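Probable glutamine synthetase (Pseudomonas aeruginosa, PDB 4HPP) is of unproven function but belongs to the glutamine synthetase family, with the N-terminal and catalytic domains of that family, and holds magnesium and glutamic acid. Local coordinates at residues Arg143-Ala146 against Ala147-Gln151; Ala223-Ala227 against Pro228-Thr232; Ala338-Pro342 against His343-Ala347; Glu407-Lys410 against Pro411-Asp414. All coordinates share one frame; numbering follows the deposited sequence.

Interaction 1. Residues Arg143-Ala146 against Ala147-Gln151; sequences RPAA and AFSLQ
S149 folds back on A146 across a type II beta turn that runs from A146 to S149. The serine is the N-cap residue of helix 150-155. Its CB lies 3.1 Å from A146 O. One bond further out, OG lies between the backbone N and the carbonyl carbon of its own residue (chi1 67°). That rotation sends the hydroxyl back over the turn, where it donates to A146 O. The modelled distance from S149 OG to A146 O is 2.4 Å, which is very short, so the exact length is doubtful. A146 O also takes a weak bond from S149 N, at 3.2 Å. S149 OG also lies beside the A145 methyl, 3.8 Å from A145 CB. That methyl also packs on the root of the Q151 side chain, with A145 CB 3.9 Å from Q151 CB. The touch bridges the loop and the first turn of the helix. The second subunit covers part of this turn: D52 of that subunit accepts from A147 N, and R22 of that subunit donates to A147 O. A146 O thus probably takes both the N-H and the hydroxyl of S149, so the turn is held by one weak bond and one whose length is doubtful. Small methyl contacts fill in beside them, while its outer peptide groups serve the subunit interface.

Interaction 2. Residues Ala223-Ala227 against Pro228-Thr232; sequences APLPA and PGAVT. With GLU (glutamic acid), chain D.
L225 lies across T232 where the loop between strands 219-221 and 235-243 doubles back, and this is the tightly packed end of the contact. With CG anti to the backbone N (chi1 -173°), the second torsion turns CD1 of L225 to the returning chain. There L225 CD1 meets T232 CG2 at 3.6 Å and also touches the A230 carbonyl oxygen. P226 fills the next position. Its ring atom CG packs on the A230 methyl, with P226 CG to A230 CB at 3.7 Å, and also lies against V231 O. The far end of the loop is looser. A type II beta turn runs from A227 to A230, closed by a weak bond from A230 N to A227 O of 3.0 Å with an N-H...O angle of 131°. G229 sits at this turn with a positive phi of 65° and is exposed to solvent. Next to it, P228 leans on D433 and C436 of helix 432-439. The polar contacts belong to T232. Its carbonyl oxygen accepts from the N of the bound glutamic acid, T232 O to N being 2.9 Å, and from Q185 NE2. T232 OG1 gives a weak bond to the ligand O at 3.3 Å. R290, E133 and H236 also bond this ligand. Thus T232 turns its methyl to the apolar packing and its carbonyl oxygen, and more weakly its hydroxyl, to the ligand, joining loop to pocket.

Interaction 3. Residues Ala338-Pro342 against His343-Ala347; sequences ATTCP and HLAMA
A345 N gives C341 O a nearly straight hydrogen bond, 2.9 Å long with an N-H...O angle of 171°. One residue on, M346 N repeats this with P342 O at 2.9 Å. In both cases the donor is tilted out of the carbonyl plane. L344 N is shared more unevenly. Its bond to C341 O is bent and weak, while its N-H points better at the sulfur: L344 N to C341 SG is 3.6 Å, with an angle of 157°. The sulfur reaches this place because SG is anti to the backbone N (chi1 160°). C341 is the N-cap residue of helix 342-358, and its thiol sulfur is the capping acceptor. This helix follows strand 330-336 in the catalytic-domain sequence, and the contact lies near the centre of the chain. P342 comes directly after the cap, in the first turn, where its lack of an N-H costs the helix no bond.

Beyond the cap, the sulfur also touches side chains. It sits at the edge of the H343 ring, near its plane, with C341 SG 5.1 Å from the ring centroid. It packs as well on the root of L344, C341 SG to L344 CB being 3.9 Å. The far nitrogen of H343, NE2, is held by D200 of helix 196-216. T340 packs on the first turn, with T340 CB 3.9 Å from A345 CB, and its hydroxyl bonds the D337 carbonyl oxygen. The extended M346 side chain packs on V126, A128 and F130 of strand 124-137.

Interaction 4. Residues Glu407-Lys410 against Pro411-Asp414; sequences ELPK and PLLD
At the start of helix 410-427 the carbonyl oxygens of P409 and K410 collect the first N-H groups of the helix. D414 N bonds K410 O at 3.2 Å. This bond is nearly straight, with an N-H...O angle of 171°, and is the regular i to i+4 helix bond. K410 O also takes a weak bond from L413 N at 3.0 Å. P409 O receives two weak bonds, from L412 N at 3.1 Å and from L413 N at 3.5 Å. P409 is the N-cap residue. As a proline it has no polar side-chain atom to cap with; it contributes its carbonyl oxygen alone. P411 fits in the first turn because a nitrogen at that place is not needed as a donor.

The side chains sort into two groups. The solvent side has K410, whose chain bends at chi2 and chi3 and crosses D414 at an angle. The close approach is by its last methylene, K410 CE to D414 OD1 at 3.2 Å. The charged end stands further off, and K410 NZ to D414 OD1 at 3.8 Å is a long salt bridge, probably a mild attraction. The other group is apolar. L408 CD1 meets L413 CD1 at 4.2 Å, methyl against methyl. P409 CG lies 4.3 Å from L412 CD2. L111 of helix 108-121 packs on L408, P409 and L412, and I351 of helix 342-358 adds to the cover over L408.

How the interactions relate
Interaction 3 is the buried contact, centred about 4 Å from the chain's centre. Interactions 1 and 4 are partly buried, and interaction 2 lies at the surface. Interactions 1, 3 and 4 start helices, with a serine, a cysteine and a proline at the N-cap. Interactions 1 and 2 each contain a type II beta turn; the turn of interaction 1 meets a second subunit, while in interaction 2 T232, past the turn, binds the glutamic acid. Interactions 2 and 3 touch, P224 CD to T339 CG2 at 3.2 Å. Helix 342-358, begun in interaction 3, packs on interaction 4 through I351, and L111 of helix 108-121 packs on both. Only interaction 4 has a salt bridge, a long one.

Interaction 1. Residues Arg143-Ala146 against Ala147-Gln151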
loop_
_atom_site.group_PDB
_atom_site.type_symbol
_atom_site.label_atom_id
_atom_site.label_comp_id
_atom_site.label_asym_id
_atom_site.label_seq_id
_atom_site.Cartn_x
_atom_site.Cartn_y
_atom_site.Cartn_z
ATOM N N ARG A 143 20.003 10.722 10.093
ATOM C CA ARG A 143 20.407 11.315 11.374
ATOM C C ARG A 143 20.195 12.872 11.323
ATOM O O ARG A 143 20.224 13.453 10.224
ATOM C CB ARG A 143 21.874 10.971 11.714
ATOM C CG ARG A 143 22.116 9.525 12.159
ATOM C CD ARG A 143 22.598 8.668 10.985
ATOM N NE ARG A 143 22.209 7.252 11.060
ATOM C CZ ARG A 143 22.213 6.397 10.028
ATOM N NH1 ARG A 143 22.589 6.784 8.812
ATOM N NH2 ARG A 143 21.832 5.141 10.209
ATOM N N PRO A 144 19.940 13.542 12.494
ATOM C CA PRO A 144 19.771 15.017 12.530
ATOM C C PRO A 144 21.006 15.709 12.010
ATOM O O PRO A 144 22.107 15.192 12.190
ATOM C CB PRO A 144 19.605 15.342 14.014
ATOM C CG PRO A 144 19.703 14.029 14.754
ATOM C CD PRO A 144 19.651 12.910 13.801
ATOM N N ALA A 145 20.846 16.837 11.335
ATOM C CA ALA A 145 22.041 17.523 10.866
ATOM C C ALA A 145 22.596 18.466 11.951
ATOM O O ALA A 145 22.010 18.631 13.063
ATOM C CB ALA A 145 21.771 18.281 9.581
ATOM N N ALA A 146 23.691 19.126 11.578
ATOM C CA ALA A 146 24.359 20.033 12.430
ATOM C C ALA A 146 23.428 21.086 13.086
ATOM O O ALA A 146 22.510 21.654 12.430
ATOM C CB ALA A 146 25.485 20.708 11.643
ATOM N N ALA A 147 23.760 21.424 14.335
ATOM C CA ALA A 147 23.134 22.490 15.065
ATOM C C ALA A 147 23.028 23.789 14.232
ATOM O O ALA A 147 23.977 24.193 13.580
ATOM C CB ALA A 147 23.914 22.758 16.318
ATOM N N PHE A 148 21.862 24.426 14.269
ATOM C CA PHE A 148 21.663 25.773 13.716
ATOM C C PHE A 148 21.645 25.799 12.158
ATOM O O PHE A 148 21.651 26.868 11.584
ATOM C CB PHE A 148 22.762 26.739 14.238
ATOM C CG PHE A 148 22.846 26.896 15.757
ATOM C CD1 PHE A 148 24.078 27.121 16.366
ATOM C CD2 PHE A 148 21.731 26.878 16.566
ATOM C CE1 PHE A 148 24.190 27.281 17.750
ATOM C CE2 PHE A 148 21.841 27.014 17.944
ATOM C CZ PHE A 148 23.064 27.215 18.545
ATOM N N SER A 149 21.686 24.627 11.508
ATOM C CA SER A 149 22.083 24.510 10.120
ATOM C C SER A 149 20.897 24.518 9.170
ATOM O O SER A 149 19.780 24.098 9.552
ATOM C CB SER A 149 23.025 23.287 9.879
ATOM O OG SER A 149 22.367 22.047 10.067
ATOM N N LEU A 150 21.138 25.013 7.944
ATOM C CA LEU A 150 20.075 25.115 6.906
ATOM C C LEU A 150 19.503 23.714 6.715
ATOM O O LEU A 150 18.289 23.534 6.609
ATOM C CB LEU A 150 20.582 25.686 5.533
ATOM C CG LEU A 150 19.520 25.994 4.449
ATOM C CD1 LEU A 150 18.356 26.815 4.997
ATOM C CD2 LEU A 150 20.102 26.732 3.259
ATOM N N GLN A 151 20.370 22.711 6.742
ATOM C CA GLN A 151 19.879 21.373 6.544
ATOM C C GLN A 151 18.922 20.964 7.608
ATOM O O GLN A 151 17.926 20.251 7.298
ATOM C CB GLN A 151 21.007 20.378 6.350
ATOM C CG GLN A 151 21.582 20.385 4.939
ATOM C CD GLN A 151 22.358 19.108 4.747
ATOM O OE1 GLN A 151 23.392 18.953 5.346
ATOM N NE2 GLN A 151 21.841 18.176 3.946
#

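Interaction 2. Residues Ala223-Ala227 against Pro228-Thr232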
loop_
_atom_site.group_PDB
_atom_site.type_symbol
_atom_site.label_atom_id
_atom_site.label_comp_id
_atom_site.label_asym_id
_atom_site.label_seq_id
_atom_site.Cartn_x
_atom_site.Cartn_y
_atom_site.Cartn_z
ATOM N N ALA A 223 9.673 19.451 27.259
ATOM C CA ALA A 223 10.186 19.186 28.628
ATOM C C ALA A 223 11.518 19.891 28.769
ATOM O O ALA A 223 12.247 20.022 27.770
ATOM C CB ALA A 223 10.378 17.698 28.860
ATOM N N PRO A 224 11.845 20.361 29.994
ATOM C CA PRO A 224 13.157 20.997 30.139
ATOM C C PRO A 224 14.292 20.117 29.596
ATOM O O PRO A 224 15.184 20.659 28.932
ATOM C CB PRO A 224 13.307 21.250 31.667
ATOM C CG PRO A 224 11.953 21.077 32.255
ATOM C CD PRO A 224 11.061 20.379 31.245
ATOM N N LEU A 225 14.274 18.802 29.868
ATOM C CA LEU A 225 15.280 17.910 29.272
ATOM C C LEU A 225 14.622 16.830 28.407
ATOM O O LEU A 225 13.969 15.890 28.923
ATOM C CB LEU A 225 16.227 17.311 30.333
ATOM C CG LEU A 225 17.391 16.514 29.718
ATOM C CD1 LEU A 225 18.438 17.416 29.052
ATOM C CD2 LEU A 225 18.052 15.605 30.746
ATOM N N PRO A 226 14.747 16.979 27.082
ATOM C CA PRO A 226 14.008 16.120 26.128
ATOM C C PRO A 226 14.366 14.616 26.231
ATOM O O PRO A 226 13.516 13.742 26.012
ATOM C CB PRO A 226 14.439 16.640 24.763
ATOM C CG PRO A 226 15.598 17.550 24.996
ATOM C CD PRO A 226 15.510 18.050 26.421
ATOM N N ALA A 227 15.625 14.327 26.511
ATOM C CA ALA A 227 16.110 12.951 26.697
ATOM C C ALA A 227 17.489 12.974 27.360
ATOM O O ALA A 227 18.225 13.962 27.282
ATOM C CB ALA A 227 16.167 12.196 25.377
ATOM N N PRO A 228 17.855 11.880 28.023
ATOM C CA PRO A 228 19.117 11.988 28.768
ATOM C C PRO A 228 20.340 12.481 27.943
ATOM O O PRO A 228 20.559 12.008 26.818
ATOM C CB PRO A 228 19.302 10.556 29.287
ATOM C CG PRO A 228 17.902 10.096 29.520
ATOM C CD PRO A 228 17.221 10.558 28.240
ATOM N N GLY A 229 21.090 13.440 28.504
ATOM C CA GLY A 229 22.276 14.022 27.854
ATOM C C GLY A 229 21.987 14.813 26.582
ATOM O O GLY A 229 22.838 14.922 25.694
ATOM N N ALA A 230 20.781 15.366 26.493
ATOM C CA ALA A 230 20.397 16.179 25.387
ATOM C C ALA A 230 20.599 17.611 25.806
ATOM O O ALA A 230 20.552 17.924 26.993
ATOM C CB ALA A 230 18.938 15.914 25.058
ATOM N N VAL A 231 20.818 18.487 24.831
ATOM C CA VAL A 231 20.580 19.923 25.005
ATOM C C VAL A 231 19.166 20.190 25.544
ATOM O O VAL A 231 18.194 19.560 25.111
ATOM C CB VAL A 231 20.765 20.676 23.676
ATOM C CG1 VAL A 231 20.759 22.202 23.901
ATOM C CG2 VAL A 231 22.075 20.198 23.003
ATOM N N THR A 232 19.087 21.099 26.508
ATOM C CA THR A 232 17.899 21.367 27.284
ATOM C C THR A 232 16.997 22.367 26.505
ATOM O O THR A 232 17.493 23.102 25.655
ATOM C CB THR A 232 18.273 21.971 28.672
ATOM O OG1 THR A 232 19.297 22.964 28.530
ATOM C CG2 THR A 232 18.833 20.949 29.591
HETATM N N GLU D . 18.555 25.769 25.320
HETATM C CA GLU D . 18.986 26.832 26.315
HETATM C C GLU D . 18.159 26.915 27.619
HETATM O O GLU D . 17.828 25.908 28.235
HETATM C CB GLU D . 19.000 28.201 25.647
HETATM C CG GLU D . 20.099 28.361 24.631
HETATM C CD GLU D . 19.953 29.621 23.845
HETATM O OE1 GLU D . 20.832 30.482 24.007
HETATM O OE2 GLU D . 18.963 29.756 23.086
HETATM O OXT GLU D . 17.780 27.990 28.095
#

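Interaction 3. Residues Ala338-Pro342 against His343-Ala347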
loop_
_atom_site.group_PDB
_atom_site.type_symbol
_atom_site.label_atom_id
_atom_site.label_comp_id
_atom_site.label_asym_id
_atom_site.label_seq_id
_atom_site.Cartn_x
_atom_site.Cartn_y
_atom_site.Cartn_z
ATOM N N ALA A 338 9.205 25.152 29.869
ATOM C CA ALA A 338 7.786 25.044 29.435
ATOM C C ALA A 338 6.870 24.214 30.350
ATOM O O ALA A 338 5.670 24.065 30.058
ATOM C CB ALA A 338 7.707 24.551 28.023
ATOM N N THR A 339 7.418 23.652 31.441
ATOM C CA THR A 339 6.593 22.951 32.421
ATOM C C THR A 339 5.857 23.973 33.284
ATOM O O THR A 339 4.977 23.620 34.072
ATOM C CB THR A 339 7.404 22.006 33.352
ATOM O OG1 THR A 339 8.317 22.780 34.121
ATOM C CG2 THR A 339 8.169 21.006 32.561
ATOM N N THR A 340 6.189 25.247 33.123
ATOM C CA THR A 340 5.423 26.305 33.835
ATOM C C THR A 340 4.017 26.562 33.345
ATOM O O THR A 340 3.624 26.085 32.305
ATOM C CB THR A 340 6.089 27.676 33.715
ATOM O OG1 THR A 340 6.213 28.009 32.323
ATOM C CG2 THR A 340 7.423 27.617 34.408
ATOM N N CYS A 341 3.264 27.313 34.143
ATOM C CA CYS A 341 2.027 27.944 33.715
ATOM C C CYS A 341 2.311 29.417 33.283
ATOM O O CYS A 341 2.458 30.295 34.108
ATOM C CB CYS A 341 0.954 27.812 34.811
ATOM S SG CYS A 341 -0.381 29.028 34.638
ATOM N N PRO A 342 2.414 29.697 31.977
ATOM C CA PRO A 342 2.809 31.084 31.543
ATOM C C PRO A 342 2.335 32.257 32.442
ATOM O O PRO A 342 3.135 33.132 32.800
ATOM C CB PRO A 342 2.200 31.186 30.145
ATOM C CG PRO A 342 2.181 29.777 29.642
ATOM C CD PRO A 342 2.237 28.797 30.813
ATOM N N HIS A 343 1.062 32.272 32.809
ATOM C CA HIS A 343 0.461 33.264 33.736
ATOM C C HIS A 343 0.973 33.258 35.105
ATOM O O HIS A 343 1.152 34.323 35.667
ATOM C CB HIS A 343 -0.985 32.988 33.855
ATOM C CG HIS A 343 -1.646 32.833 32.528
ATOM N ND1 HIS A 343 -1.825 31.638 31.957
ATOM C CD2 HIS A 343 -2.152 33.783 31.643
ATOM C CE1 HIS A 343 -2.421 31.812 30.745
ATOM N NE2 HIS A 343 -2.627 33.123 30.570
ATOM N N LEU A 344 1.183 32.066 35.690
ATOM C CA LEU A 344 1.734 32.000 37.034
ATOM C C LEU A 344 3.203 32.425 37.030
ATOM O O LEU A 344 3.649 33.224 37.851
ATOM C CB LEU A 344 1.511 30.613 37.654
ATOM C CG LEU A 344 2.135 30.383 39.038
ATOM C CD1 LEU A 344 1.428 31.288 40.035
ATOM C CD2 LEU A 344 2.087 28.929 39.471
ATOM N N ALA A 345 3.941 31.937 36.049
ATOM C CA ALA A 345 5.339 32.267 35.932
ATOM C C ALA A 345 5.529 33.752 35.730
ATOM O O ALA A 345 6.300 34.346 36.476
ATOM C CB ALA A 345 5.985 31.466 34.821
ATOM N N MET A 346 4.845 34.369 34.748
ATOM C CA MET A 346 5.044 35.805 34.480
ATOM C C MET A 346 4.600 36.634 35.703
ATOM O O MET A 346 5.358 37.478 36.172
ATOM C CB MET A 346 4.345 36.220 33.200
ATOM C CG MET A 346 4.161 37.731 32.952
ATOM S SD MET A 346 3.514 37.880 31.288
ATOM C CE MET A 346 3.167 39.659 31.142
ATOM N N ALA A 347 3.409 36.361 36.245
ATOM C CA ALA A 347 2.945 36.943 37.527
ATOM C C ALA A 347 3.998 36.905 38.616
ATOM O O ALA A 347 4.254 37.911 39.255
ATOM C CB ALA A 347 1.674 36.245 38.039
#

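Interaction 4. Residues Glu407-Lys410 against Pro411-Asp414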
loop_
_atom_site.group_PDB
_atom_site.type_symbol
_atom_site.label_atom_id
_atom_site.label_comp_id
_atom_site.label_asym_id
_atom_site.label_seq_id
_atom_site.Cartn_x
_atom_site.Cartn_y
_atom_site.Cartn_z
ATOM N N GLU A 407 2.296 38.176 48.471
ATOM C CA GLU A 407 1.598 38.810 47.326
ATOM C C GLU A 407 0.710 37.786 46.593
ATOM O O GLU A 407 -0.159 38.137 45.762
ATOM C CB GLU A 407 2.567 39.455 46.335
ATOM C CG GLU A 407 3.546 40.477 46.858
ATOM C CD GLU A 407 2.922 41.671 47.528
ATOM O OE1 GLU A 407 2.219 42.518 46.871
ATOM O OE2 GLU A 407 3.206 41.759 48.743
ATOM N N LEU A 408 0.934 36.517 46.911
ATOM C CA LEU A 408 0.170 35.451 46.282
ATOM C C LEU A 408 -1.076 35.298 47.109
ATOM O O LEU A 408 -0.991 35.383 48.333
ATOM C CB LEU A 408 0.981 34.158 46.247
ATOM C CG LEU A 408 2.323 34.202 45.493
ATOM C CD1 LEU A 408 3.020 32.843 45.504
ATOM C CD2 LEU A 408 2.162 34.716 44.061
ATOM N N PRO A 409 -2.252 35.194 46.454
ATOM C CA PRO A 409 -3.489 34.786 47.134
ATOM C C PRO A 409 -3.229 33.509 47.895
ATOM O O PRO A 409 -2.759 32.529 47.329
ATOM C CB PRO A 409 -4.448 34.501 45.976
ATOM C CG PRO A 409 -3.751 34.990 44.736
ATOM C CD PRO A 409 -2.562 35.798 45.155
ATOM N N LYS A 410 -3.550 33.502 49.173
ATOM C CA LYS A 410 -3.156 32.376 50.018
ATOM C C LYS A 410 -3.624 30.992 49.536
ATOM O O LYS A 410 -2.849 30.047 49.572
ATOM C CB LYS A 410 -3.512 32.636 51.492
ATOM C CG LYS A 410 -2.404 32.186 52.429
ATOM C CD LYS A 410 -2.939 31.387 53.604
ATOM C CE LYS A 410 -1.959 30.295 53.992
ATOM N NZ LYS A 410 -2.501 29.573 55.185
ATOM N N PRO A 411 -4.882 30.849 49.090
ATOM C CA PRO A 411 -5.309 29.503 48.609
ATOM C C PRO A 411 -4.493 28.918 47.433
ATOM O O PRO A 411 -4.327 27.686 47.317
ATOM C CB PRO A 411 -6.759 29.728 48.178
ATOM C CG PRO A 411 -7.222 30.899 49.008
ATOM C CD PRO A 411 -6.014 31.796 49.176
ATOM N N LEU A 412 -3.992 29.791 46.563
ATOM C CA LEU A 412 -3.100 29.387 45.465
ATOM C C LEU A 412 -1.810 28.745 46.014
ATOM O O LEU A 412 -1.253 27.727 45.497
ATOM C CB LEU A 412 -2.746 30.634 44.687
ATOM C CG LEU A 412 -1.935 30.552 43.423
ATOM C CD1 LEU A 412 -2.251 29.225 42.825
ATOM C CD2 LEU A 412 -2.378 31.663 42.471
ATOM N N LEU A 413 -1.315 29.387 47.055
ATOM C CA LEU A 413 -0.030 29.039 47.553
ATOM C C LEU A 413 -0.104 27.626 48.171
ATOM O O LEU A 413 0.717 26.753 47.823
ATOM C CB LEU A 413 0.441 30.138 48.503
ATOM C CG LEU A 413 1.762 30.010 49.245
ATOM C CD1 LEU A 413 2.941 29.711 48.308
ATOM C CD2 LEU A 413 1.940 31.310 50.012
ATOM N N ASP A 414 -1.139 27.406 49.002
ATOM C CA ASP A 414 -1.433 26.120 49.668
ATOM C C ASP A 414 -1.634 25.038 48.666
ATOM O O ASP A 414 -1.043 23.927 48.800
ATOM C CB ASP A 414 -2.736 26.170 50.480
ATOM C CG ASP A 414 -2.643 27.012 51.740
ATOM O OD1 ASP A 414 -1.789 27.932 51.849
ATOM O OD2 ASP A 414 -3.473 26.750 52.629
#